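Local atomic coordinates of thymidylate synthase (Enterobacteria phage T4, PDB entry 1TIS), a protein that catalyses the methylation of dUMP by 5,10-methylenetetrahydrofolate, yielding dTMP and dihydrofolate, as a homodimer in the pathway to dTTP. Residues Cys156-Gln161 and Tyr174-Asp179; Lys111-Phe116 and Val140-Pro145; Gly103-Ile108 and Tyr150-Pro155. All blocks are in the same frame, centred on the assembly; numbering follows the deposited sequence.

Contact 1: Cys156-Gln161 and Tyr174-Asp179; sequences CHMFYQ and YQRSVD. With PO4 (phosphate ion), chain B.
Gln-175 reaches back over the carbonyl of Cys-156 to the His-157 side chain, its neighbour across an antiparallel, non-hydrogen-bonded pair. CG leaves anti to the backbone N (chi1 178°) and the chain bends at chi2, which brings OE1 in the plane of the imidazole and at its edge; the bond from His-157 ND1 to Gln-175 OE1 (3.3 Å) is weak. The other end of this amide, NE2, is held by Asn-187. Backbone bonds join the segments: Arg-176 N to Cys-156 O (2.8 Å) and Met-158 N to Tyr-174 O (3.2 Å). On the other sheet face Phe-159 CB meets Tyr-174 CB at 4.0 Å. Met-158, bent at chi3 (72°), crosses Arg-176 at about a right angle and sets CE against its CB. The guanidinium has Cys-156 CA over one face, and its NH2 bonds phosphate O4 (2.8 Å) at the edge. By similarity, Cys-156 is the nucleophile and Arg-176 binds dUMP, so the ion probably marks the nucleotide phosphate site; Arg-137 of the second subunit binds it too. Strand 168-179 pairs in parallel with strand 205-219; helix 184-202 packs on His-157, Tyr-160 and Val-178, and Phe-159 stacks on Phe-159 of the second subunit.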
loop_
_atom_site.group_PDB
_atom_site.type_symbol
_atom_site.label_atom_id
_atom_site.label_comp_id
_atom_site.label_asym_id
_atom_site.label_seq_id
_atom_site.Cartn_x
_atom_site.Cartn_y
_atom_site.Cartn_z
ATOM N N CYS A 156 -10.497 4.785 -3.506
ATOM C CA CYS A 156 -9.796 5.259 -2.315
ATOM C C CYS A 156 -9.119 4.008 -1.758
ATOM O O CYS A 156 -7.971 4.078 -1.296
ATOM C CB CYS A 156 -10.742 5.859 -1.241
ATOM S SG CYS A 156 -11.595 7.402 -1.684
ATOM N N HIS A 157 -9.766 2.830 -1.809
ATOM C CA HIS A 157 -9.092 1.621 -1.359
ATOM C C HIS A 157 -8.480 0.974 -2.614
ATOM O O HIS A 157 -9.195 0.501 -3.517
ATOM C CB HIS A 157 -10.080 0.666 -0.637
ATOM C CG HIS A 157 -11.545 0.557 -1.057
ATOM N ND1 HIS A 157 -12.480 1.462 -0.876
ATOM C CD2 HIS A 157 -12.155 -0.537 -1.646
ATOM C CE1 HIS A 157 -13.614 0.962 -1.327
ATOM N NE2 HIS A 157 -13.425 -0.232 -1.790
ATOM N N MET A 158 -7.143 0.964 -2.703
ATOM C CA MET A 158 -6.482 0.567 -3.931
ATOM C C MET A 158 -5.614 -0.657 -3.978
ATOM O O MET A 158 -5.260 -1.108 -5.060
ATOM C CB MET A 158 -5.647 1.704 -4.407
ATOM C CG MET A 158 -4.553 2.062 -3.420
ATOM S SD MET A 158 -3.887 3.669 -3.921
ATOM C CE MET A 158 -5.378 4.430 -3.359
ATOM N N PHE A 159 -5.295 -1.242 -2.849
ATOM C CA PHE A 159 -4.284 -2.259 -2.797
ATOM C C PHE A 159 -4.648 -3.241 -1.726
ATOM O O PHE A 159 -5.445 -2.839 -0.868
ATOM C CB PHE A 159 -3.075 -1.525 -2.464
ATOM C CG PHE A 159 -1.881 -1.980 -3.202
ATOM C CD1 PHE A 159 -1.893 -1.936 -4.586
ATOM C CD2 PHE A 159 -0.797 -2.388 -2.473
ATOM C CE1 PHE A 159 -0.773 -2.315 -5.282
ATOM C CE2 PHE A 159 0.324 -2.768 -3.170
ATOM C CZ PHE A 159 0.332 -2.730 -4.559
ATOM N N TYR A 160 -4.098 -4.470 -1.745
ATOM C CA TYR A 160 -4.181 -5.407 -0.614
ATOM C C TYR A 160 -3.354 -6.643 -0.818
ATOM O O TYR A 160 -3.129 -7.088 -1.945
ATOM C CB TYR A 160 -5.611 -5.883 -0.237
ATOM C CG TYR A 160 -6.646 -6.418 -1.198
ATOM C CD1 TYR A 160 -6.617 -7.758 -1.525
ATOM C CD2 TYR A 160 -7.684 -5.610 -1.657
ATOM C CE1 TYR A 160 -7.609 -8.315 -2.295
ATOM C CE2 TYR A 160 -8.694 -6.171 -2.434
ATOM C CZ TYR A 160 -8.636 -7.523 -2.745
ATOM O OH TYR A 160 -9.588 -8.107 -3.566
ATOM N N GLN A 161 -2.849 -7.115 0.307
ATOM C CA GLN A 161 -1.903 -8.211 0.396
ATOM C C GLN A 161 -2.619 -9.249 1.245
ATOM O O GLN A 161 -3.315 -8.883 2.197
ATOM C CB GLN A 161 -0.654 -7.722 1.120
ATOM C CG GLN A 161 0.747 -7.763 0.542
ATOM C CD GLN A 161 1.387 -9.134 0.581
ATOM O OE1 GLN A 161 0.726 -10.169 0.489
ATOM N NE2 GLN A 161 2.692 -9.238 0.738
ATOM N N TYR A 174 -4.636 -0.839 1.623
ATOM C CA TYR A 174 -4.062 0.498 1.751
ATOM C C TYR A 174 -5.153 1.437 1.226
ATOM O O TYR A 174 -5.795 1.143 0.209
ATOM C CB TYR A 174 -2.799 0.584 0.935
ATOM C CG TYR A 174 -2.092 1.899 1.082
ATOM C CD1 TYR A 174 -2.591 3.035 0.456
ATOM C CD2 TYR A 174 -0.944 1.927 1.834
ATOM C CE1 TYR A 174 -1.927 4.233 0.587
ATOM C CE2 TYR A 174 -0.269 3.120 1.957
ATOM C CZ TYR A 174 -0.772 4.242 1.333
ATOM O OH TYR A 174 -0.078 5.402 1.441
ATOM N N GLN A 175 -5.457 2.513 1.928
ATOM C CA GLN A 175 -6.499 3.435 1.488
ATOM C C GLN A 175 -5.848 4.799 1.402
ATOM O O GLN A 175 -5.146 5.236 2.322
ATOM C CB GLN A 175 -7.627 3.459 2.485
ATOM C CG GLN A 175 -8.729 4.414 2.132
ATOM C CD GLN A 175 -10.054 3.708 1.981
ATOM O OE1 GLN A 175 -10.571 3.552 0.873
ATOM N NE2 GLN A 175 -10.668 3.186 3.022
ATOM N N ARG A 176 -6.065 5.454 0.278
ATOM C CA ARG A 176 -5.507 6.749 -0.029
ATOM C C ARG A 176 -6.001 7.862 0.879
ATOM O O ARG A 176 -5.182 8.632 1.401
ATOM C CB ARG A 176 -5.849 7.104 -1.453
ATOM C CG ARG A 176 -4.994 8.212 -1.988
ATOM C CD ARG A 176 -5.536 8.620 -3.314
ATOM N NE ARG A 176 -6.887 9.137 -3.295
ATOM C CZ ARG A 176 -7.786 8.561 -4.079
ATOM N NH1 ARG A 176 -7.457 7.526 -4.860
ATOM N NH2 ARG A 176 -9.023 9.021 -4.097
ATOM N N SER A 177 -7.321 8.021 1.023
ATOM C CA SER A 177 -7.864 9.058 1.896
ATOM C C SER A 177 -9.022 8.367 2.608
ATOM O O SER A 177 -9.708 7.538 1.986
ATOM C CB SER A 177 -8.361 10.263 1.060
ATOM O OG SER A 177 -8.145 11.535 1.692
ATOM N N VAL A 178 -9.211 8.610 3.911
ATOM C CA VAL A 178 -10.328 8.004 4.599
ATOM C C VAL A 178 -11.093 9.035 5.366
ATOM O O VAL A 178 -10.513 9.985 5.891
ATOM C CB VAL A 178 -9.965 6.964 5.647
ATOM C CG1 VAL A 178 -10.878 5.805 5.268
ATOM C CG2 VAL A 178 -8.483 6.600 5.746
ATOM N N ASP A 179 -12.403 8.888 5.449
ATOM C CA ASP A 179 -13.214 9.780 6.256
ATOM C C ASP A 179 -13.482 8.978 7.514
ATOM O O ASP A 179 -14.501 8.285 7.538
ATOM C CB ASP A 179 -14.543 10.105 5.525
ATOM C CG ASP A 179 -15.460 11.106 6.239
ATOM O OD1 ASP A 179 -15.368 11.240 7.471
ATOM O OD2 ASP A 179 -16.268 11.753 5.547
HETATM P P PO4 B . -10.152 12.106 -2.835
HETATM O O1 PO4 B . -10.980 13.393 -3.334
HETATM O O2 PO4 B . -10.276 12.093 -1.353
HETATM O O3 PO4 B . -8.778 12.386 -3.332
HETATM O O4 PO4 B . -10.893 11.037 -3.524
#

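Contact 2: Lys111-Phe116 and Val140-Pro145; sequences KQWRDF and VSAWNP
The amide of Asn-144 lies stacked on the Phe-116 ring, its plane only 18° from the ring's, with ND2 over the ring centre and 3.4 Å above its plane. At the ring's edge, near its plane, stands the carbonyl of Trp-143, its O 3.3 Å from Phe-116 CE2. The indole of Trp-113 is met differently: Val-140 CG2 sits over one face, above the edge of the ring system rather than its middle, 4.2 Å from Trp-113 CD1, while the Ala-142 methyl comes in at the edge beside NE1 (3.8 Å). Asn-144 also serves a polar partner. Its ND2 donates to Gln-112 OE1 (2.9 Å, 154° at the hydrogen) with the acceptor in its own amide plane, so one nitrogen lies over the phenyl ring and makes this bond. The two amides are turned 68° apart and their side chains cross at about a right angle. With CG anti to the carbonyl carbon, Gln-112 lays CG 3.4 Å from Ala-142 O, and the bend at chi2 turns the amide to Asn-144; its NE2 is held by Glu-147. The contact seats the end of helix 109-114 on the chain leading to strand 157-164. Phe-62 meets Trp-113 edge-to-face, helix 121-131 covers Phe-116 and Val-140 through Gln-121, and Pro-145 of the second subunit packs on Phe-116.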
loop_
_atom_site.group_PDB
_atom_site.type_symbol
_atom_site.label_atom_id
_atom_site.label_comp_id
_atom_site.label_asym_id
_atom_site.label_seq_id
_atom_site.Cartn_x
_atom_site.Cartn_y
_atom_site.Cartn_z
ATOM N N LYS A 111 -14.116 -3.858 -12.376
ATOM C CA LYS A 111 -13.345 -4.142 -13.568
ATOM C C LYS A 111 -11.858 -4.281 -13.204
ATOM O O LYS A 111 -11.328 -5.356 -13.484
ATOM C CB LYS A 111 -13.613 -3.035 -14.592
ATOM C CG LYS A 111 -12.502 -2.493 -15.463
ATOM C CD LYS A 111 -11.879 -3.343 -16.516
ATOM C CE LYS A 111 -10.441 -2.830 -16.550
ATOM N NZ LYS A 111 -9.685 -3.346 -17.679
ATOM N N GLN A 112 -11.122 -3.395 -12.507
ATOM C CA GLN A 112 -9.715 -3.668 -12.188
ATOM C C GLN A 112 -9.565 -4.909 -11.326
ATOM O O GLN A 112 -8.442 -5.393 -11.197
ATOM C CB GLN A 112 -9.042 -2.586 -11.415
ATOM C CG GLN A 112 -9.308 -1.254 -12.051
ATOM C CD GLN A 112 -8.611 -1.071 -13.366
ATOM O OE1 GLN A 112 -7.654 -1.763 -13.693
ATOM N NE2 GLN A 112 -9.059 -0.115 -14.154
ATOM N N TRP A 113 -10.597 -5.509 -10.726
ATOM C CA TRP A 113 -10.372 -6.725 -9.951
ATOM C C TRP A 113 -10.396 -7.878 -10.908
ATOM O O TRP A 113 -9.507 -8.724 -10.946
ATOM C CB TRP A 113 -11.451 -6.899 -8.879
ATOM C CG TRP A 113 -11.251 -5.908 -7.728
ATOM C CD1 TRP A 113 -10.310 -4.901 -7.751
ATOM C CD2 TRP A 113 -11.967 -5.889 -6.570
ATOM N NE1 TRP A 113 -10.438 -4.267 -6.635
ATOM C CE2 TRP A 113 -11.401 -4.826 -5.911
ATOM C CE3 TRP A 113 -12.979 -6.617 -6.000
ATOM C CZ2 TRP A 113 -11.836 -4.473 -4.667
ATOM C CZ3 TRP A 113 -13.417 -6.269 -4.748
ATOM C CH2 TRP A 113 -12.849 -5.207 -4.089
ATOM N N ARG A 114 -11.360 -7.800 -11.808
ATOM C CA ARG A 114 -11.641 -8.881 -12.707
ATOM C C ARG A 114 -10.922 -8.750 -14.016
ATOM O O ARG A 114 -10.774 -9.723 -14.725
ATOM C CB ARG A 114 -13.132 -8.901 -12.874
ATOM C CG ARG A 114 -13.863 -8.917 -11.505
ATOM C CD ARG A 114 -13.757 -10.222 -10.726
ATOM N NE ARG A 114 -14.328 -11.242 -11.554
ATOM C CZ ARG A 114 -13.772 -12.428 -11.690
ATOM N NH1 ARG A 114 -12.817 -12.841 -10.888
ATOM N NH2 ARG A 114 -14.243 -13.265 -12.596
ATOM N N ASP A 115 -10.379 -7.601 -14.355
ATOM C CA ASP A 115 -9.823 -7.365 -15.655
ATOM C C ASP A 115 -8.682 -6.350 -15.648
ATOM O O ASP A 115 -8.672 -5.471 -16.508
ATOM C CB ASP A 115 -11.010 -6.933 -16.508
ATOM C CG ASP A 115 -10.747 -6.704 -17.993
ATOM O OD1 ASP A 115 -9.847 -7.345 -18.544
ATOM O OD2 ASP A 115 -11.446 -5.888 -18.604
ATOM N N PHE A 116 -7.636 -6.390 -14.829
ATOM C CA PHE A 116 -6.607 -5.389 -14.998
ATOM C C PHE A 116 -5.616 -5.786 -16.094
ATOM O O PHE A 116 -4.608 -6.499 -15.954
ATOM C CB PHE A 116 -5.927 -5.188 -13.695
ATOM C CG PHE A 116 -4.957 -4.015 -13.568
ATOM C CD1 PHE A 116 -3.941 -3.770 -14.468
ATOM C CD2 PHE A 116 -5.017 -3.264 -12.419
ATOM C CE1 PHE A 116 -2.989 -2.816 -14.221
ATOM C CE2 PHE A 116 -4.056 -2.305 -12.177
ATOM C CZ PHE A 116 -3.040 -2.082 -13.071
ATOM N N VAL A 140 -3.864 -7.572 -4.853
ATOM C CA VAL A 140 -4.642 -7.145 -6.013
ATOM C C VAL A 140 -4.760 -5.625 -5.989
ATOM O O VAL A 140 -5.340 -4.962 -5.148
ATOM C CB VAL A 140 -6.102 -7.856 -6.148
ATOM C CG1 VAL A 140 -6.132 -9.091 -5.306
ATOM C CG2 VAL A 140 -7.272 -6.981 -5.781
ATOM N N SER A 141 -4.032 -5.024 -6.902
ATOM C CA SER A 141 -3.958 -3.597 -7.063
ATOM C C SER A 141 -5.204 -3.205 -7.802
ATOM O O SER A 141 -5.624 -3.947 -8.701
ATOM C CB SER A 141 -2.737 -3.265 -7.885
ATOM O OG SER A 141 -2.631 -1.890 -8.238
ATOM N N ALA A 142 -5.780 -2.066 -7.462
ATOM C CA ALA A 142 -6.950 -1.573 -8.171
ATOM C C ALA A 142 -6.571 -0.266 -8.874
ATOM O O ALA A 142 -7.205 0.164 -9.834
ATOM C CB ALA A 142 -8.090 -1.286 -7.200
ATOM N N TRP A 143 -5.506 0.409 -8.447
ATOM C CA TRP A 143 -5.097 1.641 -9.079
ATOM C C TRP A 143 -4.426 1.218 -10.367
ATOM O O TRP A 143 -3.451 0.466 -10.400
ATOM C CB TRP A 143 -4.153 2.343 -8.161
ATOM C CG TRP A 143 -3.639 3.702 -8.578
ATOM C CD1 TRP A 143 -2.402 3.836 -9.168
ATOM C CD2 TRP A 143 -4.228 4.905 -8.276
ATOM N NE1 TRP A 143 -2.201 5.127 -9.208
ATOM C CE2 TRP A 143 -3.257 5.790 -8.689
ATOM C CE3 TRP A 143 -5.383 5.385 -7.702
ATOM C CZ2 TRP A 143 -3.428 7.150 -8.532
ATOM C CZ3 TRP A 143 -5.542 6.747 -7.542
ATOM C CH2 TRP A 143 -4.575 7.627 -7.953
ATOM N N ASN A 144 -5.025 1.704 -11.428
ATOM C CA ASN A 144 -4.541 1.449 -12.761
ATOM C C ASN A 144 -4.152 2.809 -13.319
ATOM O O ASN A 144 -5.038 3.503 -13.810
ATOM C CB ASN A 144 -5.671 0.783 -13.583
ATOM C CG ASN A 144 -5.220 0.319 -14.952
ATOM O OD1 ASN A 144 -4.460 1.014 -15.614
ATOM N ND2 ASN A 144 -5.615 -0.837 -15.462
ATOM N N PRO A 145 -2.889 3.257 -13.279
ATOM C CA PRO A 145 -2.477 4.615 -13.649
ATOM C C PRO A 145 -3.021 5.031 -15.011
ATOM O O PRO A 145 -3.631 6.082 -15.233
ATOM C CB PRO A 145 -0.953 4.585 -13.605
ATOM C CG PRO A 145 -0.632 3.472 -12.639
ATOM C CD PRO A 145 -1.729 2.440 -12.929
#

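Contact 3: Gly103-Ile108 and Tyr150-Pro155; sequences GELGPI and YMALPP
Two irregular chain segments meet through one backbone hydrogen bond, Ala-152 N to Leu-105 O (3.0 Å), nearly along the C=O axis, and through a CA-H...O contact of Gly-106 CA with Tyr-150 O (3.2 Å). Gly-106 has a positive phi of 99°, and its bare CA faces that carbonyl. Pro-107 follows as the centre of an inverse gamma turn, closed by Ile-108 N bonding Gly-106 O, and the turn presents its pyrrolidine ring to the 150-155 segment. The ring's CD lies 3.4 Å from Tyr-150 CB, and its CG sits near the plane of the phenol, at the edge. On the next residue, Met-151 stretches straight out past CG and runs past the Pro-107 carbonyl, with CG 3.5 Å from Pro-107 O and CE also nearby. Ile-108 reaches in by its longer branch: CG1 is anti to the carbonyl carbon (chi1 -73°) and the turn at chi2 then brings CD1 to 3.7 Å from Met-151 CB and equally close to Leu-153 O. Beyond them, Leu-105 CD2 and Ile-108 CD1 each come to 4.3 Å from the Ala-152 methyl, completing a small apolar cluster. Tyr-91 and Ala-95 of helix 88-95 cover Leu-105, while Thr-67 binds the Gly-106 carbonyl. The arrangement joins two loops of the thymidylate synthase fold: the connection entering helix 109-114 packs against the start of the segment that runs through Pro-154 and Pro-155 to Cys-156, the nucleophile by similarity, and Leu-153 comes within about 5 Å of the Cys-156 side chain.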
loop_
_atom_site.group_PDB
_atom_site.type_symbol
_atom_site.label_atom_id
_atom_site.label_comp_id
_atom_site.label_asym_id
_atom_site.label_seq_id
_atom_site.Cartn_x
_atom_site.Cartn_y
_atom_site.Cartn_z
ATOM N N GLY A 103 -26.121 3.896 -16.744
ATOM C CA GLY A 103 -25.388 2.762 -16.233
ATOM C C GLY A 103 -23.908 2.912 -15.892
ATOM O O GLY A 103 -23.537 2.675 -14.740
ATOM N N GLU A 104 -23.032 3.266 -16.832
ATOM C CA GLU A 104 -21.613 3.192 -16.564
ATOM C C GLU A 104 -21.041 4.214 -15.623
ATOM O O GLU A 104 -21.443 5.375 -15.620
ATOM C CB GLU A 104 -20.794 3.274 -17.844
ATOM C CG GLU A 104 -20.960 2.054 -18.754
ATOM C CD GLU A 104 -20.231 0.757 -18.394
ATOM O OE1 GLU A 104 -18.995 0.798 -18.373
ATOM O OE2 GLU A 104 -20.893 -0.279 -18.181
ATOM N N LEU A 105 -20.117 3.698 -14.809
ATOM C CA LEU A 105 -19.279 4.477 -13.917
ATOM C C LEU A 105 -17.828 4.649 -14.448
ATOM O O LEU A 105 -17.020 5.504 -14.004
ATOM C CB LEU A 105 -19.340 3.761 -12.602
ATOM C CG LEU A 105 -20.671 3.857 -11.891
ATOM C CD1 LEU A 105 -20.739 2.960 -10.661
ATOM C CD2 LEU A 105 -20.846 5.308 -11.457
ATOM N N GLY A 106 -17.484 3.841 -15.466
ATOM C CA GLY A 106 -16.158 3.896 -16.060
ATOM C C GLY A 106 -15.306 2.782 -15.480
ATOM O O GLY A 106 -15.852 1.963 -14.763
ATOM N N PRO A 107 -14.032 2.562 -15.724
ATOM C CA PRO A 107 -13.332 1.374 -15.253
ATOM C C PRO A 107 -12.978 1.229 -13.775
ATOM O O PRO A 107 -11.819 1.019 -13.374
ATOM C CB PRO A 107 -12.137 1.334 -16.185
ATOM C CG PRO A 107 -11.896 2.723 -16.655
ATOM C CD PRO A 107 -13.332 3.176 -16.830
ATOM N N ILE A 108 -14.066 1.228 -13.013
ATOM C CA ILE A 108 -14.119 1.223 -11.560
ATOM C C ILE A 108 -13.563 -0.068 -10.999
ATOM O O ILE A 108 -13.434 -1.029 -11.757
ATOM C CB ILE A 108 -15.634 1.490 -11.243
ATOM C CG1 ILE A 108 -15.938 2.949 -11.536
ATOM C CG2 ILE A 108 -15.996 1.292 -9.820
ATOM C CD1 ILE A 108 -14.907 3.915 -10.896
ATOM N N TYR A 150 -10.552 7.263 -17.060
ATOM C CA TYR A 150 -11.949 7.020 -17.316
ATOM C C TYR A 150 -12.812 6.668 -16.077
ATOM O O TYR A 150 -13.924 6.115 -16.188
ATOM C CB TYR A 150 -12.026 5.917 -18.339
ATOM C CG TYR A 150 -11.071 6.010 -19.501
ATOM C CD1 TYR A 150 -11.022 7.146 -20.254
ATOM C CD2 TYR A 150 -10.257 4.958 -19.783
ATOM C CE1 TYR A 150 -10.149 7.262 -21.300
ATOM C CE2 TYR A 150 -9.377 5.055 -20.832
ATOM C CZ TYR A 150 -9.326 6.209 -21.577
ATOM O OH TYR A 150 -8.406 6.347 -22.598
ATOM N N MET A 151 -12.399 6.957 -14.844
ATOM C CA MET A 151 -13.191 6.502 -13.745
ATOM C C MET A 151 -13.888 7.680 -13.074
ATOM O O MET A 151 -13.285 8.745 -12.913
ATOM C CB MET A 151 -12.283 5.778 -12.738
ATOM C CG MET A 151 -11.468 4.520 -13.059
ATOM S SD MET A 151 -10.234 4.156 -11.768
ATOM C CE MET A 151 -8.957 3.270 -12.599
ATOM N N ALA A 152 -15.153 7.461 -12.671
ATOM C CA ALA A 152 -15.933 8.341 -11.792
ATOM C C ALA A 152 -15.199 8.899 -10.566
ATOM O O ALA A 152 -15.151 10.094 -10.293
ATOM C CB ALA A 152 -17.159 7.597 -11.242
ATOM N N LEU A 153 -14.668 8.005 -9.746
ATOM C CA LEU A 153 -13.912 8.309 -8.540
ATOM C C LEU A 153 -12.740 7.329 -8.594
ATOM O O LEU A 153 -12.963 6.106 -8.610
ATOM C CB LEU A 153 -14.839 8.075 -7.308
ATOM C CG LEU A 153 -14.406 7.907 -5.826
ATOM C CD1 LEU A 153 -15.661 8.125 -4.995
ATOM C CD2 LEU A 153 -13.879 6.519 -5.485
ATOM N N PRO A 154 -11.485 7.761 -8.698
ATOM C CA PRO A 154 -10.332 6.853 -8.618
ATOM C C PRO A 154 -10.421 6.157 -7.255
ATOM O O PRO A 154 -10.925 6.790 -6.312
ATOM C CB PRO A 154 -9.139 7.788 -8.820
ATOM C CG PRO A 154 -9.649 9.100 -8.281
ATOM C CD PRO A 154 -11.084 9.154 -8.783
ATOM N N PRO A 155 -10.049 4.880 -7.081
ATOM C CA PRO A 155 -10.372 4.077 -5.898
ATOM C C PRO A 155 -9.827 4.718 -4.648
ATOM O O PRO A 155 -8.747 5.268 -4.742
ATOM C CB PRO A 155 -9.752 2.725 -6.168
ATOM C CG PRO A 155 -9.692 2.674 -7.667
ATOM C CD PRO A 155 -9.222 4.095 -7.982
#

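Overall arrangement
Contact 2 is nested in the loop closed by contact 3, their centres about 12 Å apart; Gln-112 NE2 probably hydrogen-bonds Pro-107 O (3.1 Å), and Trp-143 packs on Pro-154 and Pro-155. Contact 1 follows along the chain, its centre about 13 Å from contact 2's and about 16 Å from contact 3's. Segment 140-145 runs beside strand 157-164, with probable hydrogen bonds from Ala-142 N to Met-158 O and from Val-140 N to Tyr-160 O. All three converge on Arg-176: its NH1 touches Trp-143 CZ3 (3.4 Å) and lies beside Pro-155 O. Through Trp-143 and residues 153-155, contacts 2 and 3 reach the probable dUMP pocket, with the Leu-153 side chain about 5 Å from the phosphate.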